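Local coordinates for protein thermostable carboxypeptidase 1 (Pyrococcus furiosus, PDB 1KA2) that removes amino acids of many kinds one after another from the C terminus of peptides, as a cobalt-dependent metallocarboxypeptidase that forms a homodimer, at residues L114-K117 against A118-A122; D126-S129 against K130-P133; I410-H414 against G415-Y419. All blocks are in the same frame, centred on the assembly; numbering follows the deposited sequence.

Contact 1 of 3, residues L114-K117 against A118-A122; sequences LATK and AWEEA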
ATOM      1  N   LEU A 114       0.060  18.804 -17.712  1.00 49.10           N
ATOM      2  CA  LEU A 114       0.001  18.872 -19.164  1.00 48.00           C
ATOM      3  C   LEU A 114       1.381  18.935 -19.807  1.00 48.13           C
ATOM      4  O   LEU A 114       1.584  18.441 -20.919  1.00 49.21           O
ATOM      5  CB  LEU A 114      -0.806  20.093 -19.605  1.00 48.32           C
ATOM      6  CG  LEU A 114      -2.335  20.023 -19.631  1.00 50.26           C
ATOM      7  CD1 LEU A 114      -2.879  19.899 -18.221  1.00 52.37           C
ATOM      8  CD2 LEU A 114      -2.884  21.283 -20.295  1.00 50.57           C
ATOM      9  N   ALA A 115       2.333  19.550 -19.116  1.00 47.10           N
ATOM     10  CA  ALA A 115       3.672  19.666 -19.670  1.00 45.41           C
ATOM     11  C   ALA A 115       4.376  18.316 -19.649  1.00 44.25           C
ATOM     12  O   ALA A 115       5.147  18.002 -20.553  1.00 41.50           O
ATOM     13  CB  ALA A 115       4.489  20.703 -18.892  1.00 44.10           C
ATOM     14  N   THR A 116       4.110  17.520 -18.617  1.00 43.42           N
ATOM     15  CA  THR A 116       4.739  16.209 -18.508  1.00 44.39           C
ATOM     16  C   THR A 116       4.251  15.318 -19.652  1.00 46.75           C
ATOM     17  O   THR A 116       5.044  14.628 -20.299  1.00 46.17           O
ATOM     18  CB  THR A 116       4.422  15.539 -17.153  1.00 42.37           C
ATOM     19  OG1 THR A 116       5.069  16.261 -16.097  1.00 38.76           O
ATOM     20  CG2 THR A 116       4.901  14.095 -17.146  1.00 41.69           C
ATOM     21  N   LYS A 117       2.943  15.343 -19.898  1.00 49.01           N
ATOM     22  CA  LYS A 117       2.344  14.549 -20.969  1.00 50.92           C
ATOM     23  C   LYS A 117       2.887  14.992 -22.321  1.00 51.08           C
ATOM     24  O   LYS A 117       3.166  14.165 -23.197  1.00 51.15           O
ATOM     25  CB  LYS A 117       0.818  14.697 -20.955  1.00 53.34           C
ATOM     26  CG  LYS A 117       0.125  14.003 -19.787  1.00 54.35           C
ATOM     27  CD  LYS A 117       0.139  12.482 -19.951  1.00 57.05           C
ATOM     28  CE  LYS A 117      -0.686  12.054 -21.173  1.00 58.75           C
ATOM     29  NZ  LYS A 117      -0.774  10.578 -21.369  1.00 58.46           N
ATOM     30  N   ALA A 118       3.033  16.300 -22.492  1.00 50.20           N
ATOM     31  CA  ALA A 118       3.546  16.840 -23.745  1.00 50.95           C
ATOM     32  C   ALA A 118       5.031  16.521 -23.916  1.00 51.35           C
ATOM     33  O   ALA A 118       5.517  16.332 -25.035  1.00 50.94           O
ATOM     34  CB  ALA A 118       3.319  18.345 -23.799  1.00 50.83           C
ATOM     35  N   TRP A 119       5.748  16.468 -22.798  1.00 50.78           N
ATOM     36  CA  TRP A 119       7.176  16.155 -22.811  1.00 50.13           C
ATOM     37  C   TRP A 119       7.326  14.666 -23.114  1.00 50.84           C
ATOM     38  O   TRP A 119       8.244  14.245 -23.829  1.00 49.71           O
ATOM     39  CB  TRP A 119       7.793  16.448 -21.438  1.00 46.71           C
ATOM     40  CG  TRP A 119       9.114  15.785 -21.209  1.00 44.88           C
ATOM     41  CD1 TRP A 119      10.346  16.256 -21.579  1.00 44.86           C
ATOM     42  CD2 TRP A 119       9.340  14.501 -20.615  1.00 44.51           C
ATOM     43  NE1 TRP A 119      11.315  15.344 -21.259  1.00 44.80           N
ATOM     44  CE2 TRP A 119      10.727  14.259 -20.668  1.00 43.56           C
ATOM     45  CE3 TRP A 119       8.505  13.527 -20.054  1.00 43.21           C
ATOM     46  CZ2 TRP A 119      11.303  13.082 -20.167  1.00 43.86           C
ATOM     47  CZ3 TRP A 119       9.075  12.364 -19.559  1.00 41.57           C
ATOM     48  CH2 TRP A 119      10.455  12.147 -19.621  1.00 43.66           C
ATOM     49  N   GLU A 120       6.401  13.878 -22.576  1.00 51.89           N
ATOM     50  CA  GLU A 120       6.432  12.437 -22.750  1.00 52.87           C
ATOM     51  C   GLU A 120       6.325  11.988 -24.214  1.00 53.14           C
ATOM     52  O   GLU A 120       7.028  11.064 -24.632  1.00 53.23           O
ATOM     53  CB  GLU A 120       5.338  11.803 -21.883  1.00 54.41           C
ATOM     54  CG  GLU A 120       5.626  10.370 -21.481  1.00 60.55           C
ATOM     55  CD  GLU A 120       4.715   9.869 -20.352  1.00 64.31           C
ATOM     56  OE1 GLU A 120       4.911  10.295 -19.189  1.00 64.97           O
ATOM     57  OE2 GLU A 120       3.796   9.065 -20.642  1.00 64.96           O
ATOM     58  N   GLU A 121       5.456  12.623 -24.995  1.00 53.47           N
ATOM     59  CA  GLU A 121       5.334  12.248 -26.398  1.00 55.46           C
ATOM     60  C   GLU A 121       6.450  12.919 -27.186  1.00 53.62           C
ATOM     61  O   GLU A 121       6.989  12.333 -28.120  1.00 53.77           O
ATOM     62  CB  GLU A 121       3.964  12.635 -26.975  1.00 58.99           C
ATOM     63  CG  GLU A 121       2.911  11.508 -26.890  1.00 64.28           C
ATOM     64  CD  GLU A 121       3.379  10.200 -27.530  1.00 67.45           C
ATOM     65  OE1 GLU A 121       3.996  10.264 -28.621  1.00 69.81           O
ATOM     66  OE2 GLU A 121       3.121   9.112 -26.954  1.00 68.06           O
ATOM     67  N   ALA A 122       6.817  14.135 -26.788  1.00 51.75           N
ATOM     68  CA  ALA A 122       7.889  14.873 -27.456  1.00 50.75           C
ATOM     69  C   ALA A 122       9.229  14.121 -27.434  1.00 49.38           C
ATOM     70  O   ALA A 122       9.988  14.179 -28.404  1.00 47.40           O
ATOM     71  CB  ALA A 122       8.060  16.250 -26.814  1.00 51.45           C
TER
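Trp119 and Glu120 lie beside Thr116 one turn up the helix because both turn their CG away from their own backbone N (chi1 162° and -154°). From this position the indole brings one edge to the carbonyl of Thr116, CE3 lying 3.6 Å from Thr116 O close to the ring plane. That oxygen is already engaged: Glu120 N donates to Thr116 O at 2.8 Å. Beyond its CG the chain of Glu120 is extended, carrying the carboxylate back toward the methyl of Thr116, Glu120 OE1 stopping 4.3 Å from Thr116 CG2. Lys117 instead bends at chi2 and chi3. This curls its ammonium toward the same acid, but Lys117 NZ stays 4.9 Å from Glu120 OE2, so any help is probably a diffuse attraction between opposite charges on the solvent side. The backbone does most of the joining. Ala118 N meets Leu114 O at 3.0 Å and Trp119 N meets Ala115 O at 2.8 Å, while the bond from Glu121 N to Lys117 O is longer, at 3.3 Å.

Residue types follow the two faces. Small Ala115 and Ala118 let Trp134 of helix 132-149 come close, and the buried Trp119 has its one polar atom satisfied, NE1 donating to Leu407 O; the charged residues keep to the outer face. Successive bonds from each N-H to the carbonyl four residues earlier, with side chains sorted by exposure, are the mark of an amphipathic alpha-helix, here the later half of helix 102-124.

Contact 2 of 3, residues D126-S129 against K130-P133; sequences DDFS and KFEP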
ATOM      1  N   ASP A 126      10.824  12.508 -30.734  1.00 51.93           N
ATOM      2  CA  ASP A 126      11.938  13.429 -30.965  1.00 52.62           C
ATOM      3  C   ASP A 126      11.506  14.771 -31.544  1.00 52.20           C
ATOM      4  O   ASP A 126      12.051  15.205 -32.554  1.00 53.93           O
ATOM      5  CB  ASP A 126      12.966  12.796 -31.911  1.00 52.40           C
ATOM      6  CG  ASP A 126      13.728  11.660 -31.272  1.00 52.51           C
ATOM      7  OD1 ASP A 126      14.464  11.918 -30.301  1.00 53.94           O
ATOM      8  OD2 ASP A 126      13.591  10.511 -31.738  1.00 52.70           O
ATOM      9  N   ASP A 127      10.539  15.429 -30.918  1.00 52.02           N
ATOM     10  CA  ASP A 127      10.080  16.714 -31.425  1.00 52.49           C
ATOM     11  C   ASP A 127       9.973  17.756 -30.319  1.00 51.83           C
ATOM     12  O   ASP A 127       9.048  17.721 -29.496  1.00 50.21           O
ATOM     13  CB  ASP A 127       8.731  16.556 -32.122  1.00 55.31           C
ATOM     14  CG  ASP A 127       8.217  17.864 -32.689  1.00 58.60           C
ATOM     15  OD1 ASP A 127       8.965  18.536 -33.434  1.00 61.77           O
ATOM     16  OD2 ASP A 127       7.061  18.222 -32.392  1.00 61.18           O
ATOM     17  N   PHE A 128      10.923  18.691 -30.321  1.00 49.41           N
ATOM     18  CA  PHE A 128      10.976  19.743 -29.318  1.00 48.82           C
ATOM     19  C   PHE A 128       9.834  20.747 -29.433  1.00 49.17           C
ATOM     20  O   PHE A 128       9.475  21.391 -28.447  1.00 50.10           O
ATOM     21  CB  PHE A 128      12.314  20.490 -29.396  1.00 46.96           C
ATOM     22  CG  PHE A 128      12.567  21.408 -28.227  1.00 46.83           C
ATOM     23  CD1 PHE A 128      12.871  20.891 -26.968  1.00 44.67           C
ATOM     24  CD2 PHE A 128      12.486  22.790 -28.379  1.00 45.65           C
ATOM     25  CE1 PHE A 128      13.091  21.737 -25.875  1.00 44.57           C
ATOM     26  CE2 PHE A 128      12.705  23.647 -27.285  1.00 46.54           C
ATOM     27  CZ  PHE A 128      13.008  23.115 -26.034  1.00 43.21           C
ATOM     28  N   SER A 129       9.261  20.890 -30.625  1.00 48.07           N
ATOM     29  CA  SER A 129       8.166  21.836 -30.794  1.00 47.16           C
ATOM     30  C   SER A 129       6.975  21.462 -29.901  1.00 46.48           C
ATOM     31  O   SER A 129       6.282  22.343 -29.395  1.00 46.06           O
ATOM     32  CB  SER A 129       7.718  21.900 -32.262  1.00 46.92           C
ATOM     33  OG  SER A 129       6.952  20.764 -32.623  1.00 48.89           O
ATOM     34  N   LYS A 130       6.742  20.166 -29.696  1.00 45.15           N
ATOM     35  CA  LYS A 130       5.622  19.733 -28.860  1.00 46.90           C
ATOM     36  C   LYS A 130       5.811  20.035 -27.375  1.00 47.78           C
ATOM     37  O   LYS A 130       4.853  19.965 -26.607  1.00 48.21           O
ATOM     38  CB  LYS A 130       5.367  18.235 -29.015  1.00 49.14           C
ATOM     39  CG  LYS A 130       4.065  17.878 -29.725  1.00 52.48           C
ATOM     40  CD  LYS A 130       3.539  16.530 -29.215  1.00 55.05           C
ATOM     41  CE  LYS A 130       2.514  15.880 -30.151  1.00 55.51           C
ATOM     42  NZ  LYS A 130       1.086  16.186 -29.832  1.00 58.33           N
ATOM     43  N   PHE A 131       7.039  20.350 -26.965  1.00 47.59           N
ATOM     44  CA  PHE A 131       7.309  20.664 -25.562  1.00 47.38           C
ATOM     45  C   PHE A 131       7.676  22.136 -25.378  1.00 48.51           C
ATOM     46  O   PHE A 131       7.387  22.732 -24.338  1.00 49.35           O
ATOM     47  CB  PHE A 131       8.439  19.773 -25.020  1.00 45.03           C
ATOM     48  CG  PHE A 131       8.733  19.980 -23.553  1.00 44.74           C
ATOM     49  CD1 PHE A 131       7.733  19.819 -22.596  1.00 45.97           C
ATOM     50  CD2 PHE A 131      10.010  20.334 -23.125  1.00 43.87           C
ATOM     51  CE1 PHE A 131       8.000  20.009 -21.242  1.00 41.94           C
ATOM     52  CE2 PHE A 131      10.284  20.526 -21.774  1.00 41.16           C
ATOM     53  CZ  PHE A 131       9.275  20.362 -20.833  1.00 42.50           C
ATOM     54  N   GLU A 132       8.295  22.717 -26.403  1.00 48.66           N
ATOM     55  CA  GLU A 132       8.745  24.106 -26.378  1.00 49.83           C
ATOM     56  C   GLU A 132       7.835  25.101 -25.653  1.00 49.86           C
ATOM     57  O   GLU A 132       8.240  25.695 -24.651  1.00 50.77           O
ATOM     58  CB  GLU A 132       9.005  24.605 -27.803  1.00 51.31           C
ATOM     59  CG  GLU A 132       9.860  25.869 -27.867  1.00 52.96           C
ATOM     60  CD  GLU A 132       9.727  26.598 -29.193  1.00 54.13           C
ATOM     61  OE1 GLU A 132       9.742  25.929 -30.245  1.00 55.20           O
ATOM     62  OE2 GLU A 132       9.613  27.843 -29.184  1.00 55.64           O
ATOM     63  N   PRO A 133       6.602  25.311 -26.146  1.00 49.82           N
ATOM     64  CA  PRO A 133       5.733  26.269 -25.449  1.00 49.09           C
ATOM     65  C   PRO A 133       5.555  25.929 -23.970  1.00 47.95           C
ATOM     66  O   PRO A 133       5.506  26.820 -23.129  1.00 48.53           O
ATOM     67  CB  PRO A 133       4.426  26.193 -26.240  1.00 48.97           C
ATOM     68  CG  PRO A 133       4.412  24.774 -26.724  1.00 49.48           C
ATOM     69  CD  PRO A 133       5.847  24.578 -27.178  1.00 50.80           C
TER
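Asp127, Ser129 and Lys130 make a small polar cluster just before helix 132-149. Ser129 OG donates to Asp127 OD2 at 2.6 Å, on the syn side of the carboxylate and 23° out of its plane, a short bond, where the two made by Lys130 N are weak. One of these runs to the same oxygen, with Lys130 N 3.3 Å from Asp127 OD2, and the other to Asp127 O. An aspartate suits the place because its short arm returns a charged acceptor to the backbone N-H three residues on. With an alanine in place of Asp127, the hydroxyl of Ser129 is likely to lose its acceptor and Lys130 N to keep just its weak bond to the backbone carbonyl, freeing the turn to move.

Among the backbone bonds, Phe128 O is gripped twice. Glu132 N reaches it at 2.7 Å, nearly along the C=O axis, whereas Phe131 N, 3.0 Å from Phe128 O, comes from above the carbonyl plane (62° out of it).

The apolar contacts are made by two aromatic rings and an aliphatic stem. Phe128 has its CG anti to the backbone N (chi1 -169°), which sets one ring face under Glu132, the side chains crossing at about a right angle, with Phe128 CE2 3.7 Å from Glu132 CG. On another side Phe128 CE1 reaches the edge of Phe131, 4.4 Å from its CD2. Pro133 suits the first turn of helix 132-149, where lack of an N-H is readily tolerated.

Phe131 packs back on Ala122 and meets Trp119 edge-to-face, both on helix 102-124, and Phe128 rests on Ile406 and Leu407 of a distant loop.

Contact 3 of 3, residues I410-H414 against G415-Y419; sequences IHWAH and GSIGY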
ATOM      1  N   ILE A 410      12.937  14.183 -17.204  1.00 35.18           N
ATOM      2  CA  ILE A 410      11.587  14.659 -16.874  1.00 35.45           C
ATOM      3  C   ILE A 410      11.566  15.917 -15.988  1.00 33.08           C
ATOM      4  O   ILE A 410      10.598  16.657 -15.984  1.00 34.86           O
ATOM      5  CB  ILE A 410      10.777  13.584 -16.084  1.00 36.34           C
ATOM      6  CG1 ILE A 410      11.090  12.181 -16.592  1.00 41.61           C
ATOM      7  CG2 ILE A 410       9.284  13.846 -16.221  1.00 38.88           C
ATOM      8  CD1 ILE A 410      10.246  11.073 -15.926  1.00 43.66           C
ATOM      9  N   HIS A 411      12.633  16.152 -15.238  1.00 32.41           N
ATOM     10  CA  HIS A 411      12.682  17.269 -14.295  1.00 31.69           C
ATOM     11  C   HIS A 411      12.072  18.619 -14.683  1.00 32.37           C
ATOM     12  O   HIS A 411      11.246  19.154 -13.944  1.00 32.50           O
ATOM     13  CB  HIS A 411      14.115  17.463 -13.813  1.00 28.42           C
ATOM     14  CG  HIS A 411      14.771  16.189 -13.378  1.00 27.05           C
ATOM     15  ND1 HIS A 411      15.408  16.058 -12.164  1.00 27.54           N
ATOM     16  CD2 HIS A 411      14.913  15.000 -14.005  1.00 25.54           C
ATOM     17  CE1 HIS A 411      15.915  14.842 -12.063  1.00 24.78           C
ATOM     18  NE2 HIS A 411      15.627  14.180 -13.169  1.00 25.88           N
ATOM     19  N   TRP A 412      12.449  19.172 -15.827  1.00 30.84           N
ATOM     20  CA  TRP A 412      11.901  20.462 -16.204  1.00 32.79           C
ATOM     21  C   TRP A 412      10.404  20.428 -16.433  1.00 34.05           C
ATOM     22  O   TRP A 412       9.693  21.356 -16.039  1.00 35.02           O
ATOM     23  CB  TRP A 412      12.624  21.019 -17.441  1.00 32.68           C
ATOM     24  CG  TRP A 412      14.035  21.443 -17.141  1.00 32.90           C
ATOM     25  CD1 TRP A 412      14.657  21.401 -15.928  1.00 33.37           C
ATOM     26  CD2 TRP A 412      14.999  21.960 -18.066  1.00 33.62           C
ATOM     27  NE1 TRP A 412      15.944  21.852 -16.036  1.00 32.00           N
ATOM     28  CE2 TRP A 412      16.185  22.202 -17.338  1.00 33.92           C
ATOM     29  CE3 TRP A 412      14.978  22.242 -19.439  1.00 34.75           C
ATOM     30  CZ2 TRP A 412      17.346  22.713 -17.934  1.00 33.28           C
ATOM     31  CZ3 TRP A 412      16.132  22.753 -20.035  1.00 36.85           C
ATOM     32  CH2 TRP A 412      17.301  22.981 -19.279  1.00 34.46           C
ATOM     33  N   ALA A 413       9.919  19.357 -17.058  1.00 34.10           N
ATOM     34  CA  ALA A 413       8.493  19.233 -17.334  1.00 34.55           C
ATOM     35  C   ALA A 413       7.731  19.155 -16.011  1.00 35.22           C
ATOM     36  O   ALA A 413       6.588  19.604 -15.917  1.00 34.49           O
ATOM     37  CB  ALA A 413       8.214  17.996 -18.188  1.00 33.32           C
ATOM     38  N   HIS A 414       8.363  18.586 -14.990  1.00 34.27           N
ATOM     39  CA  HIS A 414       7.711  18.508 -13.694  1.00 34.64           C
ATOM     40  C   HIS A 414       7.820  19.861 -12.997  1.00 33.59           C
ATOM     41  O   HIS A 414       7.159  20.102 -11.991  1.00 34.04           O
ATOM     42  CB  HIS A 414       8.366  17.437 -12.808  1.00 34.71           C
ATOM     43  CG  HIS A 414       7.910  16.041 -13.101  1.00 36.13           C
ATOM     44  ND1 HIS A 414       8.437  14.940 -12.461  1.00 37.38           N
ATOM     45  CD2 HIS A 414       6.977  15.573 -13.963  1.00 36.71           C
ATOM     46  CE1 HIS A 414       7.846  13.849 -12.921  1.00 39.33           C
ATOM     47  NE2 HIS A 414       6.959  14.205 -13.830  1.00 39.45           N
ATOM     48  N   GLY A 415       8.645  20.747 -13.541  1.00 32.22           N
ATOM     49  CA  GLY A 415       8.834  22.034 -12.906  1.00 33.04           C
ATOM     50  C   GLY A 415       9.949  21.973 -11.873  1.00 32.86           C
ATOM     51  O   GLY A 415      10.102  22.888 -11.064  1.00 30.75           O
ATOM     52  N   SER A 416      10.723  20.894 -11.874  1.00 31.16           N
ATOM     53  CA  SER A 416      11.806  20.783 -10.906  1.00 32.74           C
ATOM     54  C   SER A 416      13.038  21.540 -11.400  1.00 35.22           C
ATOM     55  O   SER A 416      13.982  20.954 -11.906  1.00 35.37           O
ATOM     56  CB  SER A 416      12.149  19.316 -10.663  1.00 31.65           C
ATOM     57  OG  SER A 416      11.009  18.648 -10.177  1.00 28.20           O
ATOM     58  N   ILE A 417      13.009  22.859 -11.252  1.00 37.17           N
ATOM     59  CA  ILE A 417      14.104  23.731 -11.672  1.00 37.69           C
ATOM     60  C   ILE A 417      14.883  24.095 -10.389  1.00 38.15           C
ATOM     61  O   ILE A 417      14.301  24.639  -9.444  1.00 37.50           O
ATOM     62  CB  ILE A 417      13.544  25.013 -12.312  1.00 39.27           C
ATOM     63  CG1 ILE A 417      12.724  24.646 -13.552  1.00 39.88           C
ATOM     64  CG2 ILE A 417      14.675  25.966 -12.629  1.00 38.24           C
ATOM     65  CD1 ILE A 417      13.532  24.166 -14.685  1.00 42.19           C
ATOM     66  N   GLY A 418      16.192  23.839 -10.361  1.00 38.77           N
ATOM     67  CA  GLY A 418      16.980  24.133  -9.167  1.00 36.89           C
ATOM     68  C   GLY A 418      17.175  22.846  -8.369  1.00 36.83           C
ATOM     69  O   GLY A 418      17.647  22.859  -7.223  1.00 35.33           O
ATOM     70  N   TYR A 419      16.826  21.726  -8.999  1.00 34.56           N
ATOM     71  CA  TYR A 419      16.924  20.397  -8.396  1.00 32.40           C
ATOM     72  C   TYR A 419      18.212  19.641  -8.775  1.00 29.80           C
ATOM     73  O   TYR A 419      18.881  19.062  -7.917  1.00 28.90           O
ATOM     74  CB  TYR A 419      15.688  19.578  -8.821  1.00 34.16           C
ATOM     75  CG  TYR A 419      15.596  18.190  -8.237  1.00 34.16           C
ATOM     76  CD1 TYR A 419      14.583  17.861  -7.325  1.00 38.38           C
ATOM     77  CD2 TYR A 419      16.474  17.193  -8.638  1.00 35.34           C
ATOM     78  CE1 TYR A 419      14.452  16.567  -6.850  1.00 39.67           C
ATOM     79  CE2 TYR A 419      16.357  15.909  -8.164  1.00 38.16           C
ATOM     80  CZ  TYR A 419      15.347  15.601  -7.279  1.00 37.80           C
ATOM     81  OH  TYR A 419      15.239  14.312  -6.849  1.00 42.22           O
TER
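Trp412 and Ile417 meet at the dense, buried end of this turn. The CD1 methyl of Ile417 sits over the face of the five-membered ring, 3.6 Å from its centroid and 30° off the normal, a CH-pi contact; against Trp412 CD1 the same methyl is only 3.2 Å away, so the fit is tight. Ile417 CG1 lies beside its backbone N and chi2 (-71°) turns CD1 over the indole; the side chains cross at about a right angle. Leu369 and Met373 of helix 359-375 also pack on the indole.

The helix ends in a Schellman motif: Ser416 N donates to His411 O at 2.8 Å and Gly415 N to Trp412 O, also 2.8 Å. Gly415 carries the positive phi (88°); a CB there would clash with His414 O.

The looser part is at His414, which is exposed, its CB no nearer to Ser416 OG than 3.9 Å. His411, stacked also on Phe420, turns the ND1 edge of its ring toward the face of Tyr419 in an offset edge-to-face pair, centroids 5.5 Å apart.

Ile410, His411 and Trp412 belong to the predicted GXXQDXHW motif of the M32 family. Chemically, two donors in the apolar part are paired: Trp412 NE1 and Gly418 N both donate to Glu370. The side chain of Tyr419 lies about 7 Å from the bound magnesium ion, so the aromatic side of the turn is near, not in, the metal site.

Along the chain the three contacts come in series, none nested in another. Contact 1 lies within helix 102-124; contact 2 follows in the connection to helix 132-149, closing the turn that folds the second helix back on the first, and Ala122 O probably accepts a hydrogen bond from Asp127 N where the two adjoin. Almost three hundred residues later contact 3 ends the short helix 411-414 and starts the loop to helix 421-440. Its residues return to the earlier pair: Ile410 and Ala413 pack on Trp119, and Ala413 also meets Phe131. Trp119 and Phe131 thus join the helical pair to the segment that leads on toward the metal site.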